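Local coordinates for oligopeptide ABC transporter, periplasmic oligopeptide-binding protein, putative (Thermotoga maritima MSB8, PDB 5IPW) that probably binds oligopeptides in the periplasm and passes them to an ABC transporter, at residues G447-H450 / V451-T455; V617-T620 / P621-A624; K283-E286 / V287-L290; T203-E206 / E207-K210. One frame throughout, in Å; residues are numbered along the deposited sequence.

Interaction 1 of 4, residues G447-H450 / V451-T455; sequences GQFH and VDVWT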
ATOM      1  N   GLY A 447      11.799  17.937 -11.446  1.00 60.65           N
ATOM      2  CA  GLY A 447      12.620  16.738 -11.604  1.00 63.07           C
ATOM      3  C   GLY A 447      13.008  16.458 -13.043  1.00 63.35           C
ATOM      4  O   GLY A 447      12.150  16.382 -13.929  1.00 60.96           O
ATOM      5  N   GLN A 448      14.309  16.272 -13.263  1.00 66.00           N
ATOM      6  CA  GLN A 448      14.854  16.001 -14.597  1.00 68.59           C
ATOM      7  C   GLN A 448      14.142  14.858 -15.327  1.00 67.23           C
ATOM      8  O   GLN A 448      14.042  14.865 -16.553  1.00 65.39           O
ATOM      9  CB  GLN A 448      16.352  15.682 -14.500  1.00 71.73           C
ATOM     10  CG  GLN A 448      17.053  15.526 -15.844  1.00 71.82           C
ATOM     11  CD  GLN A 448      16.851  16.730 -16.741  1.00 71.54           C
ATOM     12  OE1 GLN A 448      16.298  16.619 -17.835  1.00 67.52           O
ATOM     13  NE2 GLN A 448      17.278  17.897 -16.266  1.00 71.08           N
ATOM     14  N   PHE A 449      13.670  13.871 -14.575  1.00 66.72           N
ATOM     15  CA  PHE A 449      12.978  12.747 -15.169  1.00 65.85           C
ATOM     16  C   PHE A 449      11.756  13.227 -15.926  1.00 64.55           C
ATOM     17  O   PHE A 449      11.582  12.885 -17.089  1.00 67.79           O
ATOM     18  CB  PHE A 449      12.575  11.719 -14.107  1.00 67.34           C
ATOM     19  CG  PHE A 449      11.524  10.749 -14.576  1.00 68.83           C
ATOM     20  CD1 PHE A 449      11.802   9.836 -15.586  1.00 69.32           C
ATOM     21  CD2 PHE A 449      10.247  10.760 -14.016  1.00 70.19           C
ATOM     22  CE1 PHE A 449      10.832   8.946 -16.025  1.00 71.21           C
ATOM     23  CE2 PHE A 449       9.272   9.871 -14.450  1.00 71.51           C
ATOM     24  CZ  PHE A 449       9.566   8.964 -15.457  1.00 72.17           C
ATOM     25  N   HIS A 450      10.919  14.023 -15.267  1.00 64.54           N
ATOM     26  CA  HIS A 450       9.660  14.478 -15.871  1.00 63.16           C
ATOM     27  C   HIS A 450       9.888  15.430 -17.053  1.00 62.28           C
ATOM     28  O   HIS A 450       9.117  15.426 -18.015  1.00 55.93           O
ATOM     29  CB  HIS A 450       8.771  15.146 -14.823  1.00 63.01           C
ATOM     30  CG  HIS A 450       8.139  14.183 -13.868  1.00 62.31           C
ATOM     31  ND1 HIS A 450       7.080  13.374 -14.220  1.00 61.04           N
ATOM     32  CD2 HIS A 450       8.408  13.908 -12.569  1.00 59.40           C
ATOM     33  CE1 HIS A 450       6.727  12.639 -13.180  1.00 58.62           C
ATOM     34  NE2 HIS A 450       7.518  12.943 -12.167  1.00 57.64           N
ATOM     35  N   VAL A 451      10.941  16.241 -16.970  1.00 62.51           N
ATOM     36  CA  VAL A 451      11.354  17.083 -18.090  1.00 63.76           C
ATOM     37  C   VAL A 451      11.469  16.218 -19.341  1.00 66.97           C
ATOM     38  O   VAL A 451      10.802  16.475 -20.345  1.00 69.92           O
ATOM     39  CB  VAL A 451      12.712  17.768 -17.811  1.00 64.09           C
ATOM     40  CG1 VAL A 451      13.294  18.388 -19.075  1.00 63.92           C
ATOM     41  CG2 VAL A 451      12.567  18.820 -16.721  1.00 63.56           C
ATOM     42  N   ASP A 452      12.296  15.179 -19.254  1.00 69.83           N
ATOM     43  CA  ASP A 452      12.553  14.271 -20.382  1.00 70.96           C
ATOM     44  C   ASP A 452      11.271  13.710 -20.977  1.00 68.82           C
ATOM     45  O   ASP A 452      11.114  13.659 -22.197  1.00 71.65           O
ATOM     46  CB  ASP A 452      13.444  13.104 -19.948  1.00 71.34           C
ATOM     47  CG  ASP A 452      14.767  13.558 -19.382  1.00 74.07           C
ATOM     48  OD1 ASP A 452      15.137  14.726 -19.620  1.00 77.30           O
ATOM     49  OD2 ASP A 452      15.434  12.753 -18.697  1.00 77.09           O
ATOM     50  N   VAL A 453      10.360  13.292 -20.107  1.00 65.65           N
ATOM     51  CA  VAL A 453       9.094  12.700 -20.536  1.00 65.41           C
ATOM     52  C   VAL A 453       8.330  13.669 -21.426  1.00 65.80           C
ATOM     53  O   VAL A 453       7.974  13.343 -22.563  1.00 65.04           O
ATOM     54  CB  VAL A 453       8.193  12.330 -19.336  1.00 64.93           C
ATOM     55  CG1 VAL A 453       6.885  11.706 -19.809  1.00 64.51           C
ATOM     56  CG2 VAL A 453       8.916  11.385 -18.384  1.00 66.25           C
ATOM     57  N   TRP A 454       8.092  14.866 -20.900  1.00 65.10           N
ATOM     58  CA  TRP A 454       7.208  15.827 -21.552  1.00 63.61           C
ATOM     59  C   TRP A 454       7.916  16.660 -22.616  1.00 62.83           C
ATOM     60  O   TRP A 454       7.261  17.186 -23.519  1.00 62.14           O
ATOM     61  CB  TRP A 454       6.512  16.681 -20.495  1.00 61.24           C
ATOM     62  CG  TRP A 454       5.608  15.828 -19.673  1.00 58.57           C
ATOM     63  CD1 TRP A 454       5.922  15.178 -18.512  1.00 56.60           C
ATOM     64  CD2 TRP A 454       4.257  15.469 -19.980  1.00 56.06           C
ATOM     65  NE1 TRP A 454       4.842  14.460 -18.069  1.00 56.28           N
ATOM     66  CE2 TRP A 454       3.806  14.621 -18.951  1.00 54.78           C
ATOM     67  CE3 TRP A 454       3.379  15.793 -21.021  1.00 56.12           C
ATOM     68  CZ2 TRP A 454       2.516  14.094 -18.930  1.00 54.93           C
ATOM     69  CZ3 TRP A 454       2.093  15.269 -20.999  1.00 54.18           C
ATOM     70  CH2 TRP A 454       1.677  14.427 -19.965  1.00 55.51           C
ATOM     71  N   THR A 455       9.242  16.743 -22.529  1.00 62.10           N
ATOM     72  CA  THR A 455      10.058  17.249 -23.636  1.00 65.27           C
ATOM     73  C   THR A 455       9.780  16.471 -24.926  1.00 69.08           C
ATOM     74  O   THR A 455       9.768  17.044 -26.011  1.00 75.54           O
ATOM     75  CB  THR A 455      11.560  17.163 -23.315  1.00 64.93           C
ATOM     76  OG1 THR A 455      11.850  17.963 -22.164  1.00 66.22           O
ATOM     77  CG2 THR A 455      12.408  17.659 -24.489  1.00 65.75           C
TER
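V453 lays its CG2 methyl over one face of the F449 ring, 4.0 Å from CG2 to the ring centroid and only 19° off the ring normal, a CH-pi contact between residues one helical turn apart. The methyl sits nearer the rim than the centre, close to CE1 and CZ. With CG of F449 anti to its backbone N (chi1 163°), the ring leans along the turn far enough for V453 to reach it. The other methyl of V453, CG1, lies over a face of the W454 indole. H450 turns its imidazole face to F449, whose CD2 stands over the centre of that ring. The indole of W454 meets the turn edge-on: its CD1 lies 3.2 Å from H450 O, near the ring plane. That same carbonyl O accepts the W454 backbone N at 3.1 Å, one rung of a regular i to i+4 ladder that starts with V451 N to G447 O, G447 being the N-cap. T455 OG1 adds a bond of 2.6 Å to V451 O. These are the first two turns of helix 448-462 in a beta-alpha-beta unit: W454 and H450 face strands 440-445 and 489-494, both bonding S339 OG, while V453 packs on L378 of helix 371-379.

Interaction 2 of 4, residues V617-T620 / P621-A624; sequences VLRT and PLNA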
ATOM      1  N   VAL A 617       0.730   0.235   1.271  1.00 49.12           N
ATOM      2  CA  VAL A 617      -0.598  -0.109   1.781  1.00 49.44           C
ATOM      3  C   VAL A 617      -0.847  -1.618   1.853  1.00 49.02           C
ATOM      4  O   VAL A 617      -1.559  -2.084   2.741  1.00 50.32           O
ATOM      5  CB  VAL A 617      -1.715   0.579   0.954  1.00 50.91           C
ATOM      6  CG1 VAL A 617      -1.582   0.270  -0.534  1.00 51.99           C
ATOM      7  CG2 VAL A 617      -3.099   0.190   1.458  1.00 50.43           C
ATOM      8  N   LEU A 618      -0.262  -2.379   0.932  1.00 49.08           N
ATOM      9  CA  LEU A 618      -0.395  -3.838   0.945  1.00 48.46           C
ATOM     10  C   LEU A 618       0.708  -4.515   1.762  1.00 45.63           C
ATOM     11  O   LEU A 618       0.789  -5.747   1.821  1.00 45.09           O
ATOM     12  CB  LEU A 618      -0.386  -4.382  -0.481  1.00 50.77           C
ATOM     13  CG  LEU A 618      -1.433  -3.828  -1.447  1.00 52.56           C
ATOM     14  CD1 LEU A 618      -1.191  -4.389  -2.840  1.00 52.62           C
ATOM     15  CD2 LEU A 618      -2.845  -4.148  -0.980  1.00 54.41           C
ATOM     16  N   ARG A 619       1.557  -3.706   2.385  1.00 44.81           N
ATOM     17  CA  ARG A 619       2.609  -4.190   3.285  1.00 43.62           C
ATOM     18  C   ARG A 619       3.613  -5.091   2.567  1.00 40.90           C
ATOM     19  O   ARG A 619       4.229  -5.945   3.189  1.00 41.56           O
ATOM     20  CB  ARG A 619       1.994  -4.928   4.490  1.00 43.23           C
ATOM     21  CG  ARG A 619       0.801  -4.236   5.147  1.00 43.65           C
ATOM     22  CD  ARG A 619       1.102  -2.801   5.541  1.00 43.13           C
ATOM     23  NE  ARG A 619       2.202  -2.736   6.495  1.00 43.52           N
ATOM     24  CZ  ARG A 619       3.036  -1.708   6.642  1.00 42.69           C
ATOM     25  NH1 ARG A 619       2.926  -0.620   5.890  1.00 43.57           N
ATOM     26  NH2 ARG A 619       3.999  -1.775   7.547  1.00 42.21           N
ATOM     27  N   THR A 620       3.783  -4.887   1.264  1.00 38.82           N
ATOM     28  CA  THR A 620       4.640  -5.751   0.464  1.00 38.16           C
ATOM     29  C   THR A 620       5.995  -5.899   1.156  1.00 37.11           C
ATOM     30  O   THR A 620       6.548  -4.915   1.619  1.00 37.11           O
ATOM     31  CB  THR A 620       4.791  -5.201  -0.967  1.00 37.33           C
ATOM     32  OG1 THR A 620       3.506  -5.180  -1.602  1.00 38.41           O
ATOM     33  CG2 THR A 620       5.714  -6.063  -1.800  1.00 37.58           C
ATOM     34  N   PRO A 621       6.527  -7.135   1.245  1.00 37.68           N
ATOM     35  CA  PRO A 621       6.062  -8.384   0.650  1.00 37.25           C
ATOM     36  C   PRO A 621       5.063  -9.207   1.468  1.00 37.24           C
ATOM     37  O   PRO A 621       4.810 -10.348   1.101  1.00 39.29           O
ATOM     38  CB  PRO A 621       7.361  -9.172   0.501  1.00 38.05           C
ATOM     39  CG  PRO A 621       8.123  -8.804   1.728  1.00 38.11           C
ATOM     40  CD  PRO A 621       7.772  -7.356   2.010  1.00 38.49           C
ATOM     41  N   LEU A 622       4.479  -8.662   2.533  1.00 37.38           N
ATOM     42  CA  LEU A 622       3.452  -9.407   3.293  1.00 38.17           C
ATOM     43  C   LEU A 622       2.324  -9.883   2.387  1.00 38.51           C
ATOM     44  O   LEU A 622       1.718 -10.933   2.588  1.00 39.05           O
ATOM     45  CB  LEU A 622       2.855  -8.541   4.396  1.00 37.78           C
ATOM     46  CG  LEU A 622       1.862  -9.255   5.314  1.00 37.59           C
ATOM     47  CD1 LEU A 622       2.568 -10.347   6.103  1.00 38.04           C
ATOM     48  CD2 LEU A 622       1.191  -8.265   6.248  1.00 38.21           C
ATOM     49  N   ASN A 623       2.043  -9.057   1.402  1.00 42.49           N
ATOM     50  CA  ASN A 623       1.132  -9.335   0.313  1.00 44.58           C
ATOM     51  C   ASN A 623       1.379 -10.698  -0.383  1.00 41.45           C
ATOM     52  O   ASN A 623       0.453 -11.317  -0.883  1.00 39.20           O
ATOM     53  CB  ASN A 623       1.310  -8.173  -0.680  1.00 49.67           C
ATOM     54  CG  ASN A 623       0.344  -8.226  -1.815  1.00 56.03           C
ATOM     55  OD1 ASN A 623      -0.702  -8.875  -1.724  1.00 67.09           O
ATOM     56  ND2 ASN A 623       0.679  -7.544  -2.903  1.00 55.66           N
ATOM     57  N   ALA A 624       2.637 -11.138  -0.429  1.00 38.68           N
ATOM     58  CA  ALA A 624       3.009 -12.442  -0.982  1.00 37.92           C
ATOM     59  C   ALA A 624       2.878 -13.585   0.027  1.00 36.78           C
ATOM     60  O   ALA A 624       3.012 -14.756  -0.335  1.00 36.20           O
ATOM     61  CB  ALA A 624       4.440 -12.383  -1.495  1.00 39.74           C
TER
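T620 and N623 run side by side and point the same way: OG1 of T620 lies beside its own backbone N (chi1 -62°), CG of N623 swings anti to the backbone N (chi1 -174°), and OG1 thereby comes 3.8 Å from N623 CB. L618 flanks the same asparagine, its CD1 3.7 Å from N623 ND2, the two side chains again parallel in direction. R619 has positive backbone angles, and the turn that follows brings L622 CB to 3.7 Å from R619 CB, the two side chains crossing at a slant. The peptide between T620 and P621 is cis, and with L622 N bonding R619 O at 2.8 Å the four residues 619-622 form a type VIa beta turn. The donor stands above the plane of that carbonyl. A 3-10 segment follows, where A624 N bonds P621 O at 2.8 Å. Replacing T620 by alanine would probably leave the D615 amide without its weak acceptor, a gap beside N623 CB where OG1 lies, and another against P621 where CG2 packs. Beyond the turn, R619 makes a salt bridge through NE to E81 and a bond through NH1 to D616 O, while P621 packs on K78 and L79 of helix 73-80.

Interaction 3 of 4, residues K283-E286 / V287-L290; sequences KNDE and VILL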
ATOM      1  N   LYS A 283      26.496  -1.905   3.606  1.00 65.69           N
ATOM      2  CA  LYS A 283      26.832  -0.492   3.652  1.00 65.48           C
ATOM      3  C   LYS A 283      26.072   0.348   2.626  1.00 60.57           C
ATOM      4  O   LYS A 283      25.861   1.537   2.852  1.00 60.73           O
ATOM      5  CB  LYS A 283      28.339  -0.324   3.460  1.00 72.45           C
ATOM      6  CG  LYS A 283      28.904   0.945   4.078  1.00 79.18           C
ATOM      7  CD  LYS A 283      30.424   0.980   4.007  1.00 84.97           C
ATOM      8  CE  LYS A 283      31.065  -0.068   4.909  1.00 87.90           C
ATOM      9  NZ  LYS A 283      32.533   0.148   5.045  1.00 90.29           N
ATOM     10  N   ASN A 284      25.657  -0.259   1.513  1.00 58.45           N
ATOM     11  CA  ASN A 284      25.092   0.500   0.383  1.00 58.49           C
ATOM     12  C   ASN A 284      24.366  -0.377  -0.630  1.00 56.05           C
ATOM     13  O   ASN A 284      24.499  -1.599  -0.611  1.00 51.50           O
ATOM     14  CB  ASN A 284      26.213   1.266  -0.343  1.00 59.13           C
ATOM     15  CG  ASN A 284      27.330   0.344  -0.831  1.00 60.37           C
ATOM     16  OD1 ASN A 284      27.133  -0.457  -1.744  1.00 61.56           O
ATOM     17  ND2 ASN A 284      28.503   0.447  -0.216  1.00 59.73           N
ATOM     18  N   ASP A 285      23.632   0.266  -1.535  1.00 57.67           N
ATOM     19  CA  ASP A 285      22.946  -0.420  -2.636  1.00 61.78           C
ATOM     20  C   ASP A 285      23.839  -1.351  -3.443  1.00 64.74           C
ATOM     21  O   ASP A 285      23.374  -2.388  -3.925  1.00 70.39           O
ATOM     22  CB  ASP A 285      22.340   0.592  -3.611  1.00 64.03           C
ATOM     23  CG  ASP A 285      21.090   1.255  -3.071  1.00 67.51           C
ATOM     24  OD1 ASP A 285      20.493   0.734  -2.098  1.00 67.62           O
ATOM     25  OD2 ASP A 285      20.701   2.299  -3.637  1.00 67.98           O
ATOM     26  N   GLU A 286      25.109  -0.975  -3.601  1.00 61.38           N
ATOM     27  CA  GLU A 286      26.025  -1.699  -4.477  1.00 59.31           C
ATOM     28  C   GLU A 286      26.446  -3.043  -3.896  1.00 54.59           C
ATOM     29  O   GLU A 286      26.604  -4.007  -4.632  1.00 56.89           O
ATOM     30  CB  GLU A 286      27.254  -0.841  -4.829  1.00 62.47           C
ATOM     31  CG  GLU A 286      26.958   0.305  -5.797  1.00 62.64           C
ATOM     32  CD  GLU A 286      26.234   1.479  -5.158  1.00 66.17           C
ATOM     33  OE1 GLU A 286      26.454   1.750  -3.955  1.00 68.62           O
ATOM     34  OE2 GLU A 286      25.443   2.140  -5.866  1.00 70.34           O
ATOM     35  N   VAL A 287      26.614  -3.121  -2.585  1.00 53.35           N
ATOM     36  CA  VAL A 287      26.826  -4.422  -1.935  1.00 55.20           C
ATOM     37  C   VAL A 287      25.572  -5.310  -2.099  1.00 55.36           C
ATOM     38  O   VAL A 287      25.674  -6.530  -2.230  1.00 53.85           O
ATOM     39  CB  VAL A 287      27.161  -4.270  -0.435  1.00 55.38           C
ATOM     40  CG1 VAL A 287      27.400  -5.630   0.213  1.00 55.02           C
ATOM     41  CG2 VAL A 287      28.389  -3.392  -0.249  1.00 55.85           C
ATOM     42  N   ILE A 288      24.395  -4.692  -2.105  1.00 54.72           N
ATOM     43  CA  ILE A 288      23.139  -5.423  -2.278  1.00 56.19           C
ATOM     44  C   ILE A 288      23.078  -6.073  -3.660  1.00 54.94           C
ATOM     45  O   ILE A 288      22.711  -7.243  -3.800  1.00 51.97           O
ATOM     46  CB  ILE A 288      21.911  -4.503  -2.070  1.00 57.04           C
ATOM     47  CG1 ILE A 288      21.825  -4.063  -0.603  1.00 57.23           C
ATOM     48  CG2 ILE A 288      20.622  -5.209  -2.474  1.00 57.27           C
ATOM     49  CD1 ILE A 288      20.853  -2.929  -0.344  1.00 57.96           C
ATOM     50  N   LEU A 289      23.448  -5.309  -4.677  1.00 53.86           N
ATOM     51  CA  LEU A 289      23.339  -5.783  -6.042  1.00 52.86           C
ATOM     52  C   LEU A 289      24.338  -6.902  -6.329  1.00 52.92           C
ATOM     53  O   LEU A 289      24.012  -7.868  -7.010  1.00 51.24           O
ATOM     54  CB  LEU A 289      23.520  -4.622  -7.010  1.00 52.39           C
ATOM     55  CG  LEU A 289      23.129  -4.848  -8.470  1.00 53.66           C
ATOM     56  CD1 LEU A 289      21.905  -5.739  -8.637  1.00 54.95           C
ATOM     57  CD2 LEU A 289      22.892  -3.500  -9.136  1.00 53.33           C
ATOM     58  N   LEU A 290      25.543  -6.790  -5.787  1.00 53.86           N
ATOM     59  CA  LEU A 290      26.558  -7.812  -6.015  1.00 55.19           C
ATOM     60  C   LEU A 290      26.209  -9.138  -5.361  1.00 54.99           C
ATOM     61  O   LEU A 290      26.530 -10.194  -5.894  1.00 51.98           O
ATOM     62  CB  LEU A 290      27.926  -7.338  -5.520  1.00 57.32           C
ATOM     63  CG  LEU A 290      28.570  -6.229  -6.355  1.00 58.77           C
ATOM     64  CD1 LEU A 290      29.849  -5.769  -5.679  1.00 59.25           C
ATOM     65  CD2 LEU A 290      28.856  -6.690  -7.777  1.00 58.53           C
TER
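N284 and V287 meet where N284, alone extended at phi/psi -166/168, leads into the helical angles that hold from D285 onward. N284 is the N-cap of helix 285-293. Its carbonyl O is approached by the amides of V287 and I288, but both bonds are weak; the regular ladder sets in with L289 N to D285 O at 3.0 Å and L290 N to E286 O at 3.2 Å. The side chain makes up for this slack start. CG of N284 lies between its backbone N and carbonyl carbon (chi1 57°), which folds the amide back over the first turn. OD1 accepts V287 N at 2.8 Å, with the donor tilted from the plane of the amide carbonyl, and also takes a weak bond from E286 N. The amide and the V287 side chain cross at about a right angle, CG2 of V287 coming 3.5 Å from OD1. On the buried side I288 sets CD1 4.1 Å from OD1 of D285, a carboxylate whose salt bridge goes to K68, and packs against I304. L289 leads away toward N313 and L317 of helix 311-324. An alanine in place of N284 removes OD1, and the V287 amide would probably be left with only the weak bond to N284 O, the first turn freer to fray. Two acidic residues, D285 and E286, follow the cap; negative charge at this end of a helix would probably interact favourably with the helix dipole, in step with the oxygen that N284 offers to the amides.

Interaction 4 of 4, residues T203-E206 / E207-K210; sequences TPME and EIEK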
ATOM      1  N   THR A 203       1.365  -0.335  37.180  1.00 54.11           N
ATOM      2  CA  THR A 203       2.519  -0.563  38.041  1.00 55.23           C
ATOM      3  C   THR A 203       2.870   0.709  38.798  1.00 57.67           C
ATOM      4  O   THR A 203       2.831   1.796  38.223  1.00 61.18           O
ATOM      5  CB  THR A 203       3.719  -0.994  37.191  1.00 54.33           C
ATOM      6  OG1 THR A 203       3.331  -2.107  36.380  1.00 55.34           O
ATOM      7  CG2 THR A 203       4.908  -1.387  38.056  1.00 54.52           C
ATOM      8  N   PRO A 204       3.203   0.586  40.096  1.00 62.38           N
ATOM      9  CA  PRO A 204       3.695   1.756  40.822  1.00 63.98           C
ATOM     10  C   PRO A 204       4.889   2.405  40.120  1.00 65.32           C
ATOM     11  O   PRO A 204       5.839   1.716  39.743  1.00 65.68           O
ATOM     12  CB  PRO A 204       4.126   1.195  42.186  1.00 63.37           C
ATOM     13  CG  PRO A 204       3.541  -0.171  42.296  1.00 63.93           C
ATOM     14  CD  PRO A 204       2.916  -0.555  40.987  1.00 64.76           C
ATOM     15  N   MET A 205       4.835   3.722  39.964  1.00 65.79           N
ATOM     16  CA  MET A 205       5.898   4.463  39.298  1.00 67.07           C
ATOM     17  C   MET A 205       7.278   4.210  39.904  1.00 65.92           C
ATOM     18  O   MET A 205       8.274   4.245  39.189  1.00 68.36           O
ATOM     19  CB  MET A 205       5.590   5.963  39.317  1.00 69.84           C
ATOM     20  CG  MET A 205       6.470   6.786  38.390  1.00 72.65           C
ATOM     21  SD  MET A 205       6.338   6.289  36.661  1.00 73.90           S
ATOM     22  CE  MET A 205       4.986   7.335  36.126  1.00 74.13           C
ATOM     23  N   GLU A 206       7.340   3.964  41.210  1.00 68.44           N
ATOM     24  CA  GLU A 206       8.620   3.658  41.875  1.00 72.44           C
ATOM     25  C   GLU A 206       9.229   2.351  41.381  1.00 68.90           C
ATOM     26  O   GLU A 206      10.448   2.228  41.289  1.00 68.16           O
ATOM     27  CB  GLU A 206       8.509   3.641  43.414  1.00 77.44           C
ATOM     28  CG  GLU A 206       7.265   2.985  43.997  1.00 84.55           C
ATOM     29  CD  GLU A 206       6.181   3.996  44.353  1.00 90.86           C
ATOM     30  OE1 GLU A 206       5.120   4.002  43.687  1.00 90.97           O
ATOM     31  OE2 GLU A 206       6.397   4.798  45.294  1.00 95.02           O
ATOM     32  N   GLU A 207       8.382   1.375  41.075  1.00 68.92           N
ATOM     33  CA  GLU A 207       8.856   0.095  40.561  1.00 66.22           C
ATOM     34  C   GLU A 207       9.339   0.236  39.136  1.00 62.54           C
ATOM     35  O   GLU A 207      10.306  -0.419  38.743  1.00 58.94           O
ATOM     36  CB  GLU A 207       7.756  -0.960  40.645  1.00 69.15           C
ATOM     37  CG  GLU A 207       7.403  -1.334  42.072  1.00 72.52           C
ATOM     38  CD  GLU A 207       8.619  -1.789  42.861  1.00 76.87           C
ATOM     39  OE1 GLU A 207       9.214  -2.833  42.500  1.00 78.05           O
ATOM     40  OE2 GLU A 207       8.986  -1.093  43.836  1.00 79.67           O
ATOM     41  N   ILE A 208       8.664   1.094  38.374  1.00 58.59           N
ATOM     42  CA  ILE A 208       9.060   1.387  37.000  1.00 61.81           C
ATOM     43  C   ILE A 208      10.419   2.086  36.949  1.00 63.25           C
ATOM     44  O   ILE A 208      11.266   1.733  36.127  1.00 61.59           O
ATOM     45  CB  ILE A 208       8.000   2.235  36.266  1.00 60.98           C
ATOM     46  CG1 ILE A 208       6.736   1.399  36.050  1.00 60.28           C
ATOM     47  CG2 ILE A 208       8.531   2.731  34.923  1.00 61.30           C
ATOM     48  CD1 ILE A 208       5.563   2.167  35.485  1.00 61.56           C
ATOM     49  N   GLU A 209      10.626   3.061  37.829  1.00 66.90           N
ATOM     50  CA  GLU A 209      11.895   3.798  37.871  1.00 69.58           C
ATOM     51  C   GLU A 209      13.088   2.906  38.194  1.00 68.74           C
ATOM     52  O   GLU A 209      14.196   3.172  37.737  1.00 71.44           O
ATOM     53  CB  GLU A 209      11.815   4.990  38.836  1.00 72.72           C
ATOM     54  CG  GLU A 209      11.176   6.221  38.195  1.00 74.24           C
ATOM     55  CD  GLU A 209      10.660   7.246  39.192  1.00 75.77           C
ATOM     56  OE1 GLU A 209      10.028   8.227  38.744  1.00 75.22           O
ATOM     57  OE2 GLU A 209      10.877   7.082  40.413  1.00 77.50           O
ATOM     58  N   LYS A 210      12.854   1.836  38.951  1.00 67.68           N
ATOM     59  CA  LYS A 210      13.916   0.891  39.303  1.00 68.53           C
ATOM     60  C   LYS A 210      14.409   0.061  38.115  1.00 66.76           C
ATOM     61  O   LYS A 210      15.491  -0.527  38.180  1.00 64.56           O
ATOM     62  CB  LYS A 210      13.449  -0.030  40.434  1.00 71.58           C
ATOM     63  CG  LYS A 210      13.219   0.709  41.742  1.00 75.01           C
ATOM     64  CD  LYS A 210      12.229   0.003  42.660  1.00 79.80           C
ATOM     65  CE  LYS A 210      12.921  -0.803  43.751  1.00 81.62           C
ATOM     66  NZ  LYS A 210      11.943  -1.287  44.767  1.00 82.08           N
TER
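E207 lies along the P204 ring, its CG 4.0 Å from CG of the proline and both side chains pointing the same way, while CG2 of T203 comes across at about a right angle to within 3.9 Å of E207 CB. CG of E207 lies beside the backbone N (chi1 -68°), and a bend at chi2 then sends the carboxylate along the helix to K210. NZ of K210 meets OE2 of E207 at 3.1 Å on the syn side, 20° out of the carboxylate plane, a salt bridge one turn long. E206 keeps its carbonyl O beside the methylenes of K210, where it takes a weak bond from K210 N. I208 is the apolar member. Its CG1 and CD1 slant across T203, CD1 4.0 Å from T203 CB, and the sulfur of M205 stands 4.4 Å from CD1. Behind these, I208 N bonds P204 O at 3.2 Å, in the carbonyl plane, and E209 N bonds M205 O. P204 is the N-cap of this short surface helix, 205-209. T203 bonds its hydroxyl to K196 O, just after helix 192-195, and M205 and I208 turn together onto P200 and onto W220 at the start of helix 220-227.

In the fold
All four contacts are local, and none touches another. Interaction 2 lies deep in the chain, about 7 Å from its centre, whereas interactions 1 and 3 sit about 26 and 25 Å out and interaction 4 about 40 Å. The closest pair is 2 and 3, about 23 Å between centres and 14 Å between nearest atoms. Interactions 1 and 4 are farthest apart, with centres about 59 Å from each other. Interactions 1, 3 and 4 each hold the N-terminal start of a helix, with glycine, asparagine and proline at the N-cap position, of which only the asparagine caps through its side chain. Interaction 2 is a cis-proline turn near the C-terminus.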